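PDB 5X32: N-acylglucosamine 2-epimerase from Marinomonas mediterranea, which catalyses the reversible isomerization of D-mannose to D-fructose, and less efficiently of D-lyxose to D-xylulose, while leaving D-glucose unused. Local coordinates for residues S91-Y96 and S162-V167; L143-F148 and L196-L201; L155-I160 and P169-N174; K204-K209 and T253-L258; E221-T224 and Q228-W231. One frame throughout, in Å; residues are numbered along the deposited sequence.

Contact 1. Residues S91-Y96 and S162-V167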
# COMPACT_ATOMS: atom_id res chain seq x y z
N SER A 91 -8.54 20.65 -3.85
CA SER A 91 -8.60 21.93 -4.52
C SER A 91 -9.76 22.08 -5.49
O SER A 91 -10.52 21.16 -5.78
CB SER A 91 -7.31 22.20 -5.28
OG SER A 91 -7.25 21.44 -6.47
N GLN A 92 -9.86 23.33 -5.93
CA GLN A 92 -10.65 23.88 -7.02
C GLN A 92 -11.22 22.90 -8.03
O GLN A 92 -12.42 22.62 -8.07
CB GLN A 92 -9.75 24.86 -7.80
CG GLN A 92 -8.77 25.75 -6.96
CD GLN A 92 -9.23 26.07 -5.53
OE1 GLN A 92 -10.19 26.82 -5.33
NE2 GLN A 92 -8.51 25.55 -4.53
N SER A 93 -10.29 22.39 -8.83
CA SER A 93 -10.54 21.53 -9.97
C SER A 93 -11.00 20.11 -9.66
O SER A 93 -11.15 19.30 -10.58
CB SER A 93 -9.25 21.44 -10.78
OG SER A 93 -8.62 22.71 -10.83
N GLY A 94 -11.24 19.81 -8.39
CA GLY A 94 -11.59 18.45 -8.02
C GLY A 94 -10.36 17.58 -7.78
O GLY A 94 -10.47 16.46 -7.29
N GLY A 95 -9.19 18.09 -8.17
CA GLY A 95 -7.94 17.36 -8.00
C GLY A 95 -7.44 17.58 -6.59
O GLY A 95 -7.99 18.40 -5.86
N TYR A 96 -6.40 16.85 -6.20
CA TYR A 96 -5.86 16.96 -4.85
C TYR A 96 -4.42 17.42 -4.85
O TYR A 96 -3.62 16.97 -5.66
CB TYR A 96 -5.98 15.63 -4.11
CG TYR A 96 -7.41 15.27 -3.78
CD1 TYR A 96 -8.28 14.82 -4.77
CD2 TYR A 96 -7.89 15.38 -2.48
CE1 TYR A 96 -9.59 14.48 -4.48
CE2 TYR A 96 -9.20 15.04 -2.18
CZ TYR A 96 -10.04 14.59 -3.19
OH TYR A 96 -11.35 14.25 -2.89
N SER A 162 -1.41 20.13 -13.20
CA SER A 162 -2.47 20.73 -12.38
C SER A 162 -3.59 21.37 -13.20
O SER A 162 -4.75 21.30 -12.81
CB SER A 162 -1.89 21.79 -11.42
OG SER A 162 -0.94 22.62 -12.07
N ASP A 163 -3.23 21.97 -14.33
CA ASP A 163 -4.19 22.61 -15.25
C ASP A 163 -5.14 21.62 -15.93
O ASP A 163 -6.16 22.02 -16.49
CB ASP A 163 -3.45 23.47 -16.30
CG ASP A 163 -2.39 22.69 -17.07
OD1 ASP A 163 -1.48 23.35 -17.62
OD2 ASP A 163 -2.44 21.44 -17.11
N TRP A 164 -4.76 20.34 -15.90
CA TRP A 164 -5.41 19.20 -16.57
C TRP A 164 -5.06 19.13 -18.05
O TRP A 164 -5.73 18.42 -18.81
CB TRP A 164 -6.94 19.26 -16.43
CG TRP A 164 -7.49 19.03 -15.06
CD1 TRP A 164 -8.25 19.91 -14.34
CD2 TRP A 164 -7.40 17.84 -14.27
NE1 TRP A 164 -8.61 19.36 -13.14
CE2 TRP A 164 -8.10 18.09 -13.07
CE3 TRP A 164 -6.78 16.61 -14.44
CZ2 TRP A 164 -8.20 17.14 -12.05
CZ3 TRP A 164 -6.88 15.66 -13.43
CH2 TRP A 164 -7.58 15.94 -12.25
N LYS A 165 -4.00 19.81 -18.47
CA LYS A 165 -3.77 19.97 -19.91
C LYS A 165 -2.61 19.17 -20.46
O LYS A 165 -2.64 18.76 -21.62
CB LYS A 165 -3.55 21.45 -20.27
CG LYS A 165 -4.69 22.38 -19.94
CD LYS A 165 -4.26 23.84 -20.08
CE LYS A 165 -2.96 24.01 -20.88
NZ LYS A 165 -2.71 25.46 -21.21
N THR A 166 -1.58 18.96 -19.65
CA THR A 166 -0.41 18.22 -20.11
C THR A 166 -0.37 16.80 -19.54
O THR A 166 -0.12 16.61 -18.36
CB THR A 166 0.90 18.93 -19.73
OG1 THR A 166 0.90 20.26 -20.27
CG2 THR A 166 2.11 18.17 -20.25
N VAL A 167 -0.60 15.80 -20.39
CA VAL A 167 -0.57 14.43 -19.92
C VAL A 167 0.85 13.87 -20.01
O VAL A 167 1.54 14.05 -21.01
CB VAL A 167 -1.55 13.52 -20.70
CG1 VAL A 167 -1.32 12.06 -20.36
CG2 VAL A 167 -3.00 13.92 -20.40

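Contact 2. Residues L143-F148 and L196-L201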
# COMPACT_ATOMS: atom_id res chain seq x y z
N LEU A 143 -13.85 11.36 -11.62
CA LEU A 143 -12.72 12.22 -11.94
C LEU A 143 -11.68 11.38 -12.67
O LEU A 143 -11.09 11.83 -13.65
CB LEU A 143 -12.14 12.81 -10.67
CG LEU A 143 -10.81 13.55 -10.84
CD1 LEU A 143 -10.96 14.78 -11.71
CD2 LEU A 143 -10.30 13.97 -9.48
N LEU A 144 -11.57 10.13 -12.25
CA LEU A 144 -10.53 9.27 -12.77
C LEU A 144 -10.99 8.81 -14.14
O LEU A 144 -10.22 8.89 -15.12
CB LEU A 144 -10.33 8.10 -11.79
CG LEU A 144 -9.24 8.27 -10.74
CD1 LEU A 144 -9.49 7.35 -9.58
CD2 LEU A 144 -7.88 7.97 -11.37
N GLU A 145 -12.28 8.49 -14.23
CA GLU A 145 -12.84 7.99 -15.47
C GLU A 145 -12.64 9.02 -16.56
O GLU A 145 -12.22 8.71 -17.69
CB GLU A 145 -14.32 7.64 -15.31
CG GLU A 145 -14.79 6.50 -16.21
CD GLU A 145 -14.07 5.18 -15.95
OE1 GLU A 145 -14.16 4.27 -16.81
OE2 GLU A 145 -13.41 5.03 -14.88
N THR A 146 -12.93 10.26 -16.20
CA THR A 146 -12.87 11.39 -17.11
C THR A 146 -11.43 11.68 -17.51
O THR A 146 -11.17 12.02 -18.66
CB THR A 146 -13.48 12.62 -16.50
OG1 THR A 146 -14.87 12.38 -16.26
CG2 THR A 146 -13.31 13.81 -17.41
N HIS A 147 -10.50 11.57 -16.57
CA HIS A 147 -9.17 12.08 -16.88
C HIS A 147 -8.07 11.03 -16.99
O HIS A 147 -7.08 11.25 -17.68
CB HIS A 147 -8.78 13.15 -15.86
CG HIS A 147 -9.58 14.42 -15.96
ND1 HIS A 147 -10.52 14.79 -15.02
CD2 HIS A 147 -9.50 15.45 -16.84
CE1 HIS A 147 -11.03 15.96 -15.35
NE2 HIS A 147 -10.43 16.38 -16.45
N PHE A 148 -8.21 9.90 -16.30
CA PHE A 148 -7.10 8.93 -16.23
C PHE A 148 -7.41 7.62 -16.92
O PHE A 148 -6.50 6.94 -17.39
CB PHE A 148 -6.70 8.65 -14.77
CG PHE A 148 -6.07 9.82 -14.10
CD1 PHE A 148 -4.69 9.95 -14.07
CD2 PHE A 148 -6.86 10.81 -13.52
CE1 PHE A 148 -4.11 11.06 -13.46
CE2 PHE A 148 -6.29 11.91 -12.91
CZ PHE A 148 -4.91 12.04 -12.88
N LEU A 196 -15.75 -3.51 -8.15
CA LEU A 196 -15.15 -4.84 -8.18
C LEU A 196 -14.83 -5.21 -9.61
O LEU A 196 -13.79 -5.83 -9.87
CB LEU A 196 -16.07 -5.87 -7.52
CG LEU A 196 -15.56 -7.32 -7.53
CD1 LEU A 196 -14.17 -7.40 -6.94
CD2 LEU A 196 -16.51 -8.20 -6.73
N ASP A 197 -15.69 -4.82 -10.55
CA ASP A 197 -15.43 -5.17 -11.95
C ASP A 197 -14.19 -4.43 -12.47
O ASP A 197 -13.35 -5.01 -13.21
CB ASP A 197 -16.64 -4.86 -12.82
CG ASP A 197 -17.80 -5.82 -12.56
OD1 ASP A 197 -17.56 -6.91 -11.98
OD2 ASP A 197 -18.95 -5.48 -12.91
N ARG A 198 -14.02 -3.19 -12.05
CA ARG A 198 -12.84 -2.45 -12.48
C ARG A 198 -11.57 -3.05 -11.82
O ARG A 198 -10.52 -3.19 -12.46
CB ARG A 198 -13.00 -0.96 -12.15
CG ARG A 198 -11.83 -0.10 -12.57
CD ARG A 198 -11.46 -0.28 -14.02
NE ARG A 198 -12.57 -0.01 -14.94
CZ ARG A 198 -12.82 1.19 -15.46
NH1 ARG A 198 -12.07 2.24 -15.14
NH2 ARG A 198 -13.84 1.36 -16.28
N ALA A 199 -11.67 -3.42 -10.54
CA ALA A 199 -10.54 -4.03 -9.86
C ALA A 199 -10.12 -5.28 -10.59
O ALA A 199 -8.93 -5.47 -10.85
CB ALA A 199 -10.89 -4.36 -8.41
N LYS A 200 -11.08 -6.11 -10.97
CA LYS A 200 -10.71 -7.35 -11.65
C LYS A 200 -10.12 -7.12 -13.04
O LYS A 200 -9.22 -7.87 -13.48
CB LYS A 200 -11.90 -8.29 -11.72
CG LYS A 200 -12.54 -8.51 -10.36
CD LYS A 200 -13.66 -9.52 -10.44
CE LYS A 200 -13.29 -10.63 -11.40
NZ LYS A 200 -14.05 -11.87 -11.13
N LEU A 201 -10.59 -6.07 -13.71
CA LEU A 201 -10.04 -5.72 -15.03
C LEU A 201 -8.58 -5.26 -14.92
O LEU A 201 -7.73 -5.64 -15.74
CB LEU A 201 -10.89 -4.64 -15.69
CG LEU A 201 -10.44 -4.15 -17.07
CD1 LEU A 201 -10.19 -5.30 -18.02
CD2 LEU A 201 -11.44 -3.16 -17.67

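Contact 3. Residues L155-I160 and P169-N174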
# COMPACT_ATOMS: atom_id res chain seq x y z
N LEU A 155 -6.36 0.32 -18.61
CA LEU A 155 -5.49 0.76 -17.53
C LEU A 155 -5.65 2.25 -17.28
O LEU A 155 -6.27 2.95 -18.08
CB LEU A 155 -4.03 0.45 -17.86
CG LEU A 155 -3.73 -1.05 -17.86
CD1 LEU A 155 -2.37 -1.38 -18.45
CD2 LEU A 155 -3.85 -1.57 -16.42
N TYR A 156 -5.07 2.73 -16.19
CA TYR A 156 -5.03 4.16 -15.89
C TYR A 156 -3.64 4.69 -16.18
O TYR A 156 -2.63 4.06 -15.86
CB TYR A 156 -5.39 4.43 -14.44
CG TYR A 156 -6.80 4.14 -14.03
CD1 TYR A 156 -7.79 5.11 -14.16
CD2 TYR A 156 -7.16 2.91 -13.49
CE1 TYR A 156 -9.09 4.86 -13.77
CE2 TYR A 156 -8.45 2.65 -13.09
CZ TYR A 156 -9.41 3.63 -13.24
OH TYR A 156 -10.71 3.37 -12.84
N LEU A 157 -3.57 5.86 -16.80
CA LEU A 157 -2.30 6.54 -16.95
C LEU A 157 -1.82 7.14 -15.60
O LEU A 157 -2.53 7.08 -14.58
CB LEU A 157 -2.39 7.59 -18.05
CG LEU A 157 -3.38 8.73 -17.90
CD1 LEU A 157 -2.71 9.91 -17.23
CD2 LEU A 157 -3.86 9.08 -19.26
N ASP A 158 -0.63 7.70 -15.57
CA ASP A 158 -0.04 7.98 -14.28
C ASP A 158 -0.33 9.39 -13.78
O ASP A 158 -0.87 9.55 -12.68
CB ASP A 158 1.46 7.73 -14.33
CG ASP A 158 2.13 7.98 -12.99
OD1 ASP A 158 1.47 7.76 -11.94
OD2 ASP A 158 3.32 8.37 -12.97
N GLU A 159 0.03 10.40 -14.56
CA GLU A 159 -0.14 11.76 -14.07
C GLU A 159 -0.50 12.77 -15.15
O GLU A 159 -0.07 12.67 -16.30
CB GLU A 159 1.12 12.20 -13.32
CG GLU A 159 2.35 12.33 -14.16
CD GLU A 159 3.37 13.26 -13.54
OE1 GLU A 159 3.28 14.49 -13.77
OE2 GLU A 159 4.24 12.75 -12.79
N ILE A 160 -1.34 13.71 -14.75
CA ILE A 160 -1.66 14.91 -15.52
C ILE A 160 -1.27 16.17 -14.73
O ILE A 160 -1.34 16.19 -13.50
CB ILE A 160 -3.17 14.95 -15.84
CG1 ILE A 160 -3.64 13.59 -16.37
CG2 ILE A 160 -3.50 16.08 -16.80
CD1 ILE A 160 -5.11 13.31 -16.10
N PRO A 169 3.71 11.24 -20.65
CA PRO A 169 3.88 10.07 -21.52
C PRO A 169 4.06 8.81 -20.68
O PRO A 169 3.97 7.70 -21.21
CB PRO A 169 5.18 10.37 -22.29
CG PRO A 169 5.58 11.77 -21.92
CD PRO A 169 4.86 12.15 -20.68
N TYR A 170 4.31 8.97 -19.38
CA TYR A 170 4.64 7.83 -18.54
C TYR A 170 3.41 6.96 -18.28
O TYR A 170 2.31 7.46 -18.03
CB TYR A 170 5.25 8.27 -17.21
CG TYR A 170 5.66 7.11 -16.32
CD1 TYR A 170 6.84 6.42 -16.57
CD2 TYR A 170 4.85 6.68 -15.27
CE1 TYR A 170 7.23 5.34 -15.78
CE2 TYR A 170 5.22 5.59 -14.47
CZ TYR A 170 6.42 4.92 -14.74
OH TYR A 170 6.82 3.84 -13.99
N ARG A 171 3.62 5.64 -18.35
CA ARG A 171 2.65 4.68 -17.86
C ARG A 171 3.35 3.79 -16.84
O ARG A 171 4.53 3.45 -17.01
CB ARG A 171 2.06 3.84 -18.98
CG ARG A 171 1.36 4.65 -20.05
CD ARG A 171 0.13 5.32 -19.48
NE ARG A 171 -0.57 6.13 -20.48
CZ ARG A 171 -0.18 7.35 -20.85
NH1 ARG A 171 0.94 7.87 -20.36
NH2 ARG A 171 -0.89 8.03 -21.74
N GLY A 172 2.66 3.46 -15.76
CA GLY A 172 3.26 2.68 -14.71
C GLY A 172 2.30 1.70 -14.12
O GLY A 172 1.10 1.95 -14.06
N GLN A 173 2.83 0.58 -13.66
CA GLN A 173 2.04 -0.46 -13.03
C GLN A 173 1.49 -0.03 -11.66
O GLN A 173 0.40 -0.42 -11.26
CB GLN A 173 2.90 -1.72 -12.86
CG GLN A 173 2.28 -2.71 -11.93
CD GLN A 173 2.82 -2.60 -10.53
OE1 GLN A 173 3.93 -2.11 -10.31
NE2 GLN A 173 2.04 -3.04 -9.58
N ASN A 174 2.28 0.77 -10.95
CA ASN A 174 2.03 1.14 -9.56
C ASN A 174 0.66 1.76 -9.26
O ASN A 174 -0.07 1.36 -8.32
CB ASN A 174 3.11 2.11 -9.12
CG ASN A 174 3.92 1.58 -7.99
OD1 ASN A 174 3.52 0.60 -7.35
ND2 ASN A 174 5.08 2.18 -7.74

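Contact 4. Residues K204-K209 and T253-L258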
# COMPACT_ATOMS: atom_id res chain seq x y z
N LYS A 204 -6.43 -8.26 -14.16
CA LYS A 204 -6.18 -9.03 -15.38
C LYS A 204 -5.13 -8.35 -16.25
O LYS A 204 -4.21 -9.01 -16.77
CB LYS A 204 -7.45 -9.24 -16.19
CG LYS A 204 -7.20 -9.99 -17.51
CD LYS A 204 -8.34 -10.92 -17.90
CE LYS A 204 -8.18 -12.28 -17.25
NZ LYS A 204 -9.41 -13.11 -17.22
N ASN A 205 -5.32 -7.05 -16.47
CA ASN A 205 -4.45 -6.30 -17.37
C ASN A 205 -3.01 -6.16 -16.94
O ASN A 205 -2.10 -6.12 -17.79
CB ASN A 205 -5.05 -4.93 -17.61
CG ASN A 205 -6.11 -4.99 -18.66
OD1 ASN A 205 -5.91 -5.68 -19.66
ND2 ASN A 205 -7.23 -4.30 -18.46
N ILE A 206 -2.78 -6.12 -15.63
CA ILE A 206 -1.43 -5.95 -15.13
C ILE A 206 -0.81 -7.34 -14.96
O ILE A 206 0.29 -7.61 -15.47
CB ILE A 206 -1.42 -5.17 -13.80
CG1 ILE A 206 -1.90 -3.74 -14.02
CG2 ILE A 206 -0.03 -5.16 -13.21
CD1 ILE A 206 -0.96 -2.94 -14.87
N CYS A 207 -1.53 -8.22 -14.28
CA CYS A 207 -1.01 -9.54 -13.97
C CYS A 207 -1.02 -10.53 -15.13
O CYS A 207 -0.26 -11.48 -15.11
CB CYS A 207 -1.80 -10.14 -12.81
SG CYS A 207 -1.47 -9.30 -11.27
N GLN A 208 -1.86 -10.32 -16.14
CA GLN A 208 -1.76 -11.17 -17.32
C GLN A 208 -1.14 -10.44 -18.50
O GLN A 208 -0.02 -10.77 -18.89
CB GLN A 208 -3.12 -11.73 -17.69
CG GLN A 208 -3.41 -12.91 -16.84
CD GLN A 208 -4.59 -13.74 -17.28
OE1 GLN A 208 -5.57 -13.21 -17.76
NE2 GLN A 208 -4.49 -15.06 -17.12
N LYS A 209 -1.84 -9.43 -19.02
CA LYS A 209 -1.39 -8.80 -20.25
C LYS A 209 -0.04 -8.13 -20.07
O LYS A 209 0.92 -8.52 -20.73
CB LYS A 209 -2.37 -7.76 -20.75
CG LYS A 209 -1.85 -7.10 -22.01
CD LYS A 209 -2.92 -6.26 -22.70
CE LYS A 209 -3.47 -5.16 -21.79
NZ LYS A 209 -3.74 -3.90 -22.55
N THR A 253 4.71 -9.77 -4.80
CA THR A 253 4.02 -10.42 -3.68
C THR A 253 2.77 -9.65 -3.31
O THR A 253 1.75 -10.23 -2.91
CB THR A 253 4.94 -10.57 -2.44
OG1 THR A 253 5.38 -9.28 -2.00
CG2 THR A 253 6.17 -11.44 -2.78
N GLU A 254 2.82 -8.33 -3.50
CA GLU A 254 1.67 -7.49 -3.24
C GLU A 254 0.56 -7.90 -4.21
O GLU A 254 -0.58 -8.14 -3.81
CB GLU A 254 2.03 -6.01 -3.40
CG GLU A 254 0.87 -5.05 -3.38
CD GLU A 254 1.17 -3.80 -2.59
OE1 GLU A 254 2.20 -3.14 -2.88
OE2 GLU A 254 0.36 -3.45 -1.70
N TRP A 255 0.94 -8.07 -5.47
CA TRP A 255 -0.01 -8.57 -6.45
C TRP A 255 -0.56 -9.96 -6.11
O TRP A 255 -1.75 -10.18 -6.24
CB TRP A 255 0.61 -8.61 -7.83
CG TRP A 255 0.46 -7.34 -8.58
CD1 TRP A 255 1.45 -6.53 -9.04
CD2 TRP A 255 -0.77 -6.72 -8.98
NE1 TRP A 255 0.92 -5.46 -9.71
CE2 TRP A 255 -0.45 -5.55 -9.68
CE3 TRP A 255 -2.12 -7.06 -8.82
CZ2 TRP A 255 -1.42 -4.71 -10.21
CZ3 TRP A 255 -3.09 -6.22 -9.36
CH2 TRP A 255 -2.74 -5.06 -10.04
N ALA A 256 0.29 -10.89 -5.70
CA ALA A 256 -0.20 -12.18 -5.22
C ALA A 256 -1.33 -11.99 -4.21
O ALA A 256 -2.40 -12.62 -4.29
CB ALA A 256 0.94 -12.98 -4.60
N LYS A 257 -1.09 -11.09 -3.26
CA LYS A 257 -2.10 -10.81 -2.24
C LYS A 257 -3.40 -10.29 -2.87
O LYS A 257 -4.49 -10.76 -2.54
CB LYS A 257 -1.59 -9.79 -1.22
CG LYS A 257 -2.68 -9.31 -0.27
CD LYS A 257 -2.13 -8.40 0.78
CE LYS A 257 -1.42 -7.24 0.12
NZ LYS A 257 -2.26 -6.03 -0.07
N LEU A 258 -3.28 -9.29 -3.74
CA LEU A 258 -4.46 -8.74 -4.38
C LEU A 258 -5.24 -9.82 -5.16
O LEU A 258 -6.45 -9.91 -5.04
CB LEU A 258 -4.05 -7.57 -5.29
CG LEU A 258 -3.52 -6.38 -4.46
CD1 LEU A 258 -2.89 -5.30 -5.33
CD2 LEU A 258 -4.62 -5.75 -3.58

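Contact 5. Residues E221-T224 and Q228-W231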
# COMPACT_ATOMS: atom_id res chain seq x y z
N GLU A 221 7.80 -2.41 -13.74
CA GLU A 221 7.24 -1.18 -13.21
C GLU A 221 6.87 -0.17 -14.29
O GLU A 221 5.80 0.47 -14.24
CB GLU A 221 8.22 -0.51 -12.22
CG GLU A 221 8.60 -1.29 -10.96
CD GLU A 221 7.43 -1.49 -10.00
OE1 GLU A 221 6.51 -0.64 -9.99
OE2 GLU A 221 7.46 -2.43 -9.18
N HIS A 222 7.75 -0.04 -15.28
CA HIS A 222 7.72 1.09 -16.20
C HIS A 222 7.34 0.76 -17.64
O HIS A 222 7.94 -0.09 -18.30
CB HIS A 222 9.10 1.76 -16.16
CG HIS A 222 9.61 1.99 -14.77
ND1 HIS A 222 9.19 3.06 -14.00
CD2 HIS A 222 10.47 1.29 -14.00
CE1 HIS A 222 9.79 3.00 -12.82
NE2 HIS A 222 10.57 1.94 -12.79
N TYR A 223 6.34 1.49 -18.14
CA TYR A 223 5.83 1.27 -19.48
C TYR A 223 5.70 2.59 -20.24
O TYR A 223 5.47 3.65 -19.65
CB TYR A 223 4.47 0.57 -19.45
CG TYR A 223 4.47 -0.74 -18.68
CD1 TYR A 223 4.26 -0.77 -17.31
CD2 TYR A 223 4.72 -1.95 -19.33
CE1 TYR A 223 4.26 -1.95 -16.61
CE2 TYR A 223 4.73 -3.14 -18.63
CZ TYR A 223 4.50 -3.13 -17.26
OH TYR A 223 4.51 -4.30 -16.54
N THR A 224 5.86 2.50 -21.56
CA THR A 224 5.69 3.63 -22.46
C THR A 224 4.21 3.94 -22.61
O THR A 224 3.38 3.14 -22.19
CB THR A 224 6.33 3.35 -23.84
OG1 THR A 224 5.54 2.39 -24.56
CG2 THR A 224 7.75 2.81 -23.65
N GLN A 228 3.82 -0.48 -23.84
CA GLN A 228 4.92 -1.39 -24.13
C GLN A 228 6.00 -1.24 -23.06
O GLN A 228 6.11 -0.20 -22.43
CB GLN A 228 5.51 -1.12 -25.52
CG GLN A 228 4.62 -1.57 -26.69
CD GLN A 228 4.32 -3.07 -26.68
OE1 GLN A 228 3.20 -3.49 -26.37
NE2 GLN A 228 5.33 -3.89 -27.01
N ILE A 229 6.81 -2.27 -22.86
CA ILE A 229 7.78 -2.20 -21.78
C ILE A 229 8.92 -1.24 -22.09
O ILE A 229 9.59 -1.34 -23.11
CB ILE A 229 8.37 -3.57 -21.45
CG1 ILE A 229 7.37 -4.37 -20.62
CG2 ILE A 229 9.66 -3.42 -20.63
CD1 ILE A 229 8.01 -5.53 -19.85
N ASP A 230 9.11 -0.30 -21.16
CA ASP A 230 10.26 0.58 -21.14
C ASP A 230 11.41 -0.06 -20.37
O ASP A 230 11.37 -0.14 -19.14
CB ASP A 230 9.89 1.92 -20.50
CG ASP A 230 10.96 2.99 -20.70
OD1 ASP A 230 12.11 2.64 -21.05
OD2 ASP A 230 10.64 4.19 -20.50
N TRP A 231 12.42 -0.55 -21.09
CA TRP A 231 13.62 -1.07 -20.43
C TRP A 231 14.52 0.06 -19.94
O TRP A 231 15.72 0.10 -20.25
CB TRP A 231 14.40 -2.00 -21.37
CG TRP A 231 13.59 -3.19 -21.81
CD1 TRP A 231 13.09 -3.43 -23.06
CD2 TRP A 231 13.17 -4.30 -21.00
NE1 TRP A 231 12.40 -4.61 -23.07
CE2 TRP A 231 12.44 -5.17 -21.82
CE3 TRP A 231 13.35 -4.64 -19.65
CZ2 TRP A 231 11.88 -6.36 -21.35
CZ3 TRP A 231 12.81 -5.83 -19.18
CH2 TRP A 231 12.08 -6.68 -20.04

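Contact 1. Residues S91-Y96 and S162-V167
The pyrrole edge of the Trp164 indole runs up against Ser93: its NE1 lies 3.2 Å from Ser93 CB, close to the ring plane, a van der Waals touch with no hydrogen bond across the segments. Beyond CE2, on the benzene part of the indole, Trp164 CZ2 approaches Gly95 CA obliquely at 4.1 Å. Trp164 reaches this close-packed part from a backbone with positive phi (79°). His147 stacks on the indole, and Phe148 and Asn110 also touch it. The loop 91-96 is folded on itself, since Gly95 O takes both Ser91 N (3.1 Å) and Ser91 OG (3.2 Å), the hydroxyl coming from above the carbonyl plane. The outer side is looser: Ser162 and Asp163 are exposed, as is Ser93 itself despite touching the indole edge, and the nearest CA atoms, of Gly95 and Ser162, are 7.8 Å apart. Two loops thus meet through one tryptophan at the rim of the barrel of paired helices, the (alpha/alpha)6 fold of this epimerase family.

Contact 2. Residues L143-F148 and L196-L201
Glu145 near the end of helix 133-147 and Arg198 on helix 193-212 are the nearest residues of the two backbones, yet their CA atoms stand 10.9 Å apart, so side chains alone bridge the gap. The two side chains extend from opposite directions and meet in an end-on, two-nitrogen salt bridge. Arg198 NH2 gives the straighter bond, 3.0 Å to Glu145 OE1 with an angle of 160° at the hydrogen; the oxygen lies close to the guanidinium plane and is met on its syn side. Arg198 NH1 reaches Glu145 OE2 at 3.1 Å through that oxygen's syn lone pair, but less directly, with the carboxylate oxygen tilted from the guanidinium plane. The twist shows in the planes of the two groups, which are 40° apart. Arg198 leaves its helix with CG anti to the backbone N (chi1 -179°) and then folds at chi2 and chi3, which turns the outer edge of the guanidinium to the acid. Trp149 makes a cation-pi contact with the same arginine, and Tyr156 OH a weak hydrogen bond to NH1. The paired charges at this partly exposed surface probably keep both groups ionised and tie two segments that have no other contact with each other.

Contact 3. Residues L155-I160 and P169-N174
A connection between barrel helices folds back on itself here, bringing residues 170-171 back alongside the break in strand 155-160 of the antiparallel sheet, in the opposite direction. Leu157 CB sits over one face of the Arg171 guanidinium, 3.4 Å from Arg171 NE and offset toward the rim. Several bonds fix that flat group: NE pairs with Glu150 in a salt bridge, while NH1 donates to Ser168 O and, at 2.7 Å, to Tyr170 O, which it meets from above the carbonyl plane. Next to it, Asp158 holds CG anti to its own N (chi1 -179°), a torsion that swings the carboxylate to the Tyr170 ring. Asp158 OD2 approaches Tyr170 CD2 obliquely at 3.2 Å, while CB lies in plane at the ring edge; the carboxylate is turned 65° from the ring. No hydrogen bond links the segments. The hydroxyl of Tyr170 is bonded instead to His222. With Tyr170 about 9 Å from His251 between side chains, a proton donor/acceptor by similarity, the arrangement is consistent with a place among the loops around the active-site mouth of an (alpha/alpha)6 barrel.

Contact 4. Residues K204-K209 and T253-L258
Sulfur-aromatic contact joins Cys207 to Trp255: SG lies 3.9 Å from the centroid of the six-membered ring and 32° off its normal, set toward the rim, with Trp255 CE3 its closest atom at 3.4 Å. Apolar contact is made by Ile206, whose CG2 touches Trp255 CZ2 at 3.3 Å and whose CB lies close to the same atom; this side chain crosses the indole at about a right angle. Ile206 CG2 is anti to the backbone N, with CG1 beside it (chi1 -65°), a rotation that points the CG2 methyl at the indole and leads the longer branch off. On the other side of the indole plane from the sulfur, Leu258 CD1 of the tryptophan's own helix lies 3.9 Å above the ring. No hydrogen bond crosses between the segments; within 204-209, at a wider pi-type turn, Lys204 O accepts from both Gln208 N (2.8 Å) and Lys209 N (3.3 Å). All three contacting residues are buried where helices 193-212 and 249-265 pack together in the barrel. Met177 of helix 173-190 touches Trp255, Gln173 and Val219 flank Ile206, and Trp270, in the loop after helix 249-265, lies against Cys207.

Contact 5. Residues E221-T224 and Q228-W231
Gln228 O is held by Thr224 at two points: Thr224 N donates at 2.8 Å with an angle of 162°, nearly along the C=O axis, and Thr224 OG1, itself also hydrogen-bonded to Asp226 N, adds a weak bond at 3.4 Å. The same oxygen makes a CA-H...O contact with Tyr223 CA. Beyond Tyr223, Asp230 N bonds His222 O at 3.1 Å, tilted from the carbonyl plane. These two backbone bonds flank a single antiparallel beta bridge between Tyr223 and Ile229, a non-hydrogen-bonded pair whose CA atoms are 4.6 Å apart, and the chain turns back in a hairpin-like reversal after strand 222-223. Tyr223 CE2 lies 3.5 Å from Ile229 CG1, the side chains meeting at a slant. Thr224 puts its hydroxyl between the backbone N and carbonyl carbon (chi1 72°), which leaves CG2 to meet Asp230 CB at 3.9 Å. The Trp227 ring meets that of Tyr223. Just before the strand, Glu221 OE2 is hydrogen-bonded to ND1 of His251, a proton donor/acceptor by similarity.

Contacts 3 and 5 lie closest, their centres 10 Å apart, and share a two-stranded sheet: Arg171 O probably bonds Tyr223 N at 2.9 Å. Contact 2 reaches contact 3 through Phe148 O and Leu157 N, a probable hydrogen bond of 3.2 Å, and touches contact 1 where Leu143 and His147 meet Trp164. Helix 193-212 serves both contacts 2 and 4, while Ile206 of contact 4 packs against Leu155 and Gln173 of contact 3. Contact 5 reaches His251, catalytic by similarity, directly through Glu221, and Gln173 and Asn174 of contact 3 touch it; the side chains of Trp255 in contact 4 and His251 are about 5 Å apart. Contacts 1 and 2 lie away from both presumed catalytic histidines.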